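Local structure of D-mannonate dehydratase (3BDK) at residues 32-37 against 345-350. The protein probably catalyses the dehydration of D-mannonate to 2-dehydro-3-deoxy-D-gluconate, using ferrous iron or manganese as cofactor. Numbering follows the deposited sequence.
With DNO (D-mannose), chain C.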
ATOM      1  N   ASP A  32       0.541  13.396  18.790  1.00 59.22           N
ATOM      2  CA  ASP A  32       0.931  12.877  17.464  1.00 58.78           C
ATOM      3  C   ASP A  32       0.310  13.705  16.320  1.00 58.33           C
ATOM      4  O   ASP A  32      -0.914  13.852  16.260  1.00 58.17           O
ATOM      5  CB  ASP A  32       0.554  11.382  17.335  1.00 58.77           C
ATOM      6  CG  ASP A  32       1.363  10.640  16.249  1.00 58.69           C
ATOM      7  OD1 ASP A  32       2.020  11.291  15.406  1.00 58.29           O
ATOM      8  OD2 ASP A  32       1.338   9.385  16.238  1.00 57.92           O
ATOM      9  N   PRO A  33       1.155  14.264  15.423  1.00 57.99           N
ATOM     10  CA  PRO A  33       0.672  15.045  14.274  1.00 57.57           C
ATOM     11  C   PRO A  33      -0.074  14.167  13.307  1.00 57.08           C
ATOM     12  O   PRO A  33      -0.686  14.660  12.366  1.00 57.71           O
ATOM     13  CB  PRO A  33       1.958  15.561  13.625  1.00 57.60           C
ATOM     14  CG  PRO A  33       3.011  14.597  14.065  1.00 57.98           C
ATOM     15  CD  PRO A  33       2.629  14.211  15.458  1.00 58.20           C
ATOM     16  N   VAL A  34       0.019  12.866  13.535  1.00 56.55           N
ATOM     17  CA  VAL A  34      -0.815  11.879  12.884  1.00 55.90           C
ATOM     18  C   VAL A  34      -1.991  11.672  13.813  1.00 55.82           C
ATOM     19  O   VAL A  34      -1.804  11.524  15.020  1.00 55.91           O
ATOM     20  CB  VAL A  34      -0.060  10.542  12.685  1.00 55.71           C
ATOM     21  CG1 VAL A  34      -0.960   9.472  12.079  1.00 54.90           C
ATOM     22  CG2 VAL A  34       1.148  10.758  11.795  1.00 55.81           C
ATOM     23  N   THR A  35      -3.195  11.673  13.241  1.00 55.68           N
ATOM     24  CA  THR A  35      -4.445  11.496  13.998  1.00 54.99           C
ATOM     25  C   THR A  35      -5.084  10.135  13.736  1.00 54.30           C
ATOM     26  O   THR A  35      -4.804   9.464  12.736  1.00 53.97           O
ATOM     27  CB  THR A  35      -5.522  12.569  13.648  1.00 55.15           C
ATOM     28  OG1 THR A  35      -6.526  11.982  12.800  1.00 55.38           O
ATOM     29  CG2 THR A  35      -4.908  13.809  12.980  1.00 54.63           C
ATOM     30  N   LEU A  36      -5.982   9.762  14.632  1.00 53.46           N
ATOM     31  CA  LEU A  36      -6.682   8.489  14.545  1.00 52.79           C
ATOM     32  C   LEU A  36      -7.715   8.496  13.409  1.00 52.06           C
ATOM     33  O   LEU A  36      -8.050   7.435  12.850  1.00 51.56           O
ATOM     34  CB  LEU A  36      -7.324   8.178  15.897  1.00 53.02           C
ATOM     35  CG  LEU A  36      -6.494   8.727  17.070  1.00 53.42           C
ATOM     36  CD1 LEU A  36      -6.896  10.170  17.445  1.00 53.88           C
ATOM     37  CD2 LEU A  36      -6.587   7.819  18.277  1.00 53.89           C
ATOM     38  N   GLU A  37      -8.211   9.697  13.077  1.00 51.20           N
ATOM     39  CA  GLU A  37      -9.069   9.893  11.901  1.00 49.98           C
ATOM     40  C   GLU A  37      -8.299   9.328  10.717  1.00 48.83           C
ATOM     41  O   GLU A  37      -8.763   8.414  10.026  1.00 48.52           O
ATOM     42  N   TYR A 345       8.289   8.139  11.221  1.00 46.67           N
ATOM     43  CA  TYR A 345       6.931   8.003  11.706  1.00 45.05           C
ATOM     44  C   TYR A 345       5.842   8.825  11.040  1.00 44.19           C
ATOM     45  O   TYR A 345       4.692   8.758  11.468  1.00 44.49           O
ATOM     46  CB  TYR A 345       6.903   8.104  13.237  1.00 44.56           C
ATOM     47  CG  TYR A 345       7.321   6.794  13.883  1.00 43.55           C
ATOM     48  CD1 TYR A 345       8.630   6.590  14.309  1.00 42.62           C
ATOM     49  CD2 TYR A 345       6.412   5.747  14.024  1.00 42.45           C
ATOM     50  CE1 TYR A 345       9.013   5.392  14.876  1.00 42.18           C
ATOM     51  CE2 TYR A 345       6.786   4.546  14.586  1.00 41.16           C
ATOM     52  CZ  TYR A 345       8.084   4.375  15.008  1.00 42.21           C
ATOM     53  OH  TYR A 345       8.456   3.185  15.569  1.00 41.88           O
ATOM     54  N   GLY A 346       6.167   9.537   9.962  1.00 42.67           N
ATOM     55  CA  GLY A 346       5.120  10.124   9.126  1.00 40.93           C
ATOM     56  C   GLY A 346       4.076   9.097   8.709  1.00 40.03           C
ATOM     57  O   GLY A 346       4.301   7.880   8.815  1.00 39.67           O
ATOM     58  N   LEU A 347       2.936   9.580   8.221  1.00 39.30           N
ATOM     59  CA  LEU A 347       1.785   8.719   7.968  1.00 38.20           C
ATOM     60  C   LEU A 347       1.847   7.986   6.639  1.00 37.72           C
ATOM     61  O   LEU A 347       1.384   6.852   6.529  1.00 38.01           O
ATOM     62  CB  LEU A 347       0.494   9.535   8.068  1.00 38.51           C
ATOM     63  CG  LEU A 347      -0.815   8.994   7.469  1.00 37.72           C
ATOM     64  CD1 LEU A 347      -1.427   7.917   8.324  1.00 35.98           C
ATOM     65  CD2 LEU A 347      -1.774  10.144   7.307  1.00 38.09           C
ATOM     66  N   TYR A 348       2.445   8.623   5.639  1.00 37.41           N
ATOM     67  CA  TYR A 348       2.309   8.191   4.240  1.00 36.58           C
ATOM     68  C   TYR A 348       2.936   6.853   3.907  1.00 36.09           C
ATOM     69  O   TYR A 348       2.219   5.869   3.674  1.00 36.30           O
ATOM     70  CB  TYR A 348       2.816   9.269   3.300  1.00 36.89           C
ATOM     71  CG  TYR A 348       2.175  10.618   3.530  1.00 36.60           C
ATOM     72  CD1 TYR A 348       0.819  10.725   3.840  1.00 36.48           C
ATOM     73  CD2 TYR A 348       2.916  11.781   3.408  1.00 37.78           C
ATOM     74  CE1 TYR A 348       0.213  11.953   4.033  1.00 37.01           C
ATOM     75  CE2 TYR A 348       2.325  13.033   3.609  1.00 39.36           C
ATOM     76  CZ  TYR A 348       0.967  13.102   3.917  1.00 38.49           C
ATOM     77  OH  TYR A 348       0.376  14.325   4.117  1.00 39.35           O
ATOM     78  N   ASP A 349       4.261   6.792   3.907  1.00 35.24           N
ATOM     79  CA  ASP A 349       4.936   5.516   3.599  1.00 34.60           C
ATOM     80  C   ASP A 349       4.557   4.402   4.576  1.00 34.18           C
ATOM     81  O   ASP A 349       4.461   3.238   4.209  1.00 33.69           O
ATOM     82  CB  ASP A 349       6.448   5.671   3.510  1.00 33.75           C
ATOM     83  CG  ASP A 349       7.085   4.579   2.678  1.00 33.71           C
ATOM     84  OD1 ASP A 349       6.487   4.207   1.638  1.00 31.99           O
ATOM     85  OD2 ASP A 349       8.181   4.088   3.055  1.00 32.17           O
ATOM     86  N   ARG A 350       4.300   4.775   5.821  1.00 34.10           N
ATOM     87  CA  ARG A 350       3.820   3.821   6.797  1.00 33.75           C
ATOM     88  C   ARG A 350       2.519   3.201   6.271  1.00 33.04           C
ATOM     89  O   ARG A 350       2.393   1.979   6.168  1.00 32.87           O
ATOM     90  CB  ARG A 350       3.637   4.528   8.122  1.00 34.17           C
ATOM     91  CG  ARG A 350       4.264   3.812   9.289  1.00 36.21           C
ATOM     92  CD  ARG A 350       5.024   4.762  10.239  1.00 37.94           C
ATOM     93  NE  ARG A 350       4.265   5.928  10.717  1.00 39.00           N
ATOM     94  CZ  ARG A 350       3.286   5.890  11.625  1.00 37.21           C
ATOM     95  NH1 ARG A 350       2.892   4.737  12.150  1.00 36.82           N
ATOM     96  NH2 ARG A 350       2.685   7.008  11.999  1.00 33.82           N
TER
HETATM   97  C1  DNO C 387      13.272   2.417  16.747  1.00 76.00           C
HETATM   98  C2  DNO C 387      11.741   2.557  16.745  1.00 76.10           C
HETATM   99  C3  DNO C 387      11.182   3.683  17.672  1.00 76.65           C
HETATM  100  C4  DNO C 387      11.524   3.731  19.197  1.00 77.21           C
HETATM  101  C5  DNO C 387      11.600   2.403  20.010  1.00 77.64           C
HETATM  102  C6  DNO C 387      11.240   2.674  21.476  1.00 77.45           C
HETATM  103  O1  DNO C 387      13.836   1.710  15.910  1.00 74.57           O
HETATM  104  O2  DNO C 387      11.121   1.287  17.014  1.00 75.96           O
HETATM  105  O3  DNO C 387       9.761   3.680  17.569  1.00 77.21           O
HETATM  106  O4  DNO C 387      12.706   4.517  19.394  1.00 76.63           O
HETATM  107  O5  DNO C 387      10.723   1.375  19.520  1.00 77.91           O
HETATM  108  O6  DNO C 387      12.440   2.844  22.235  1.00 76.74           O
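Val34 meets Leu347 and Arg350 in a small buried contact with no hydrogen bond between the two segments. From CB, which points to the facing loop, the valine side chain forks. CG1 is anti to the backbone N (chi1 176°) and runs to Leu347 CD1, 4.1 Å away. CG2 does more of the touching. It lies 4.0 Å from Leu347 CB and comes to the edge of the Arg350 guanidinium, near its plane, with NH2 at 4.1 Å. The Val34 backbone N is turned back to Asp32 OD1 at 3.2 Å, which closes an Asx turn.

Arg350 reaches this place on a chain bent at chi2 and chi3. Its NH2 donates to Tyr345 O at 2.7 Å, and NE donates to Gly346 O, also at 2.7 Å. NE also bonds weakly to Tyr345 O, so the guanidinium is tied to the loop before its own helix. Tyr345 CD2 sits 3.8 Å above the middle of one guanidinium face, with the ring steeply inclined to it. Tyr345 OH is hydrogen-bonded to O3 of the bound D-mannose, but the modelled 2.4 Å is too short to be trusted. Arg350 is thus a second-shell neighbour of the ligand pocket, to which Tyr28 and His331 also belong.

The contact joins the loop leading into helix 36-40, with Thr35 at its N-cap, to the start of helix 348-368. Val34 also touches Ile39 of helix 36-40, and Leu347 touches Glu38. In this xylose isomerase-like TIM barrel, residues 32-37 precede strand 47-50 of the parallel sheet in sequence, and residues 345-350 follow strand 327-328.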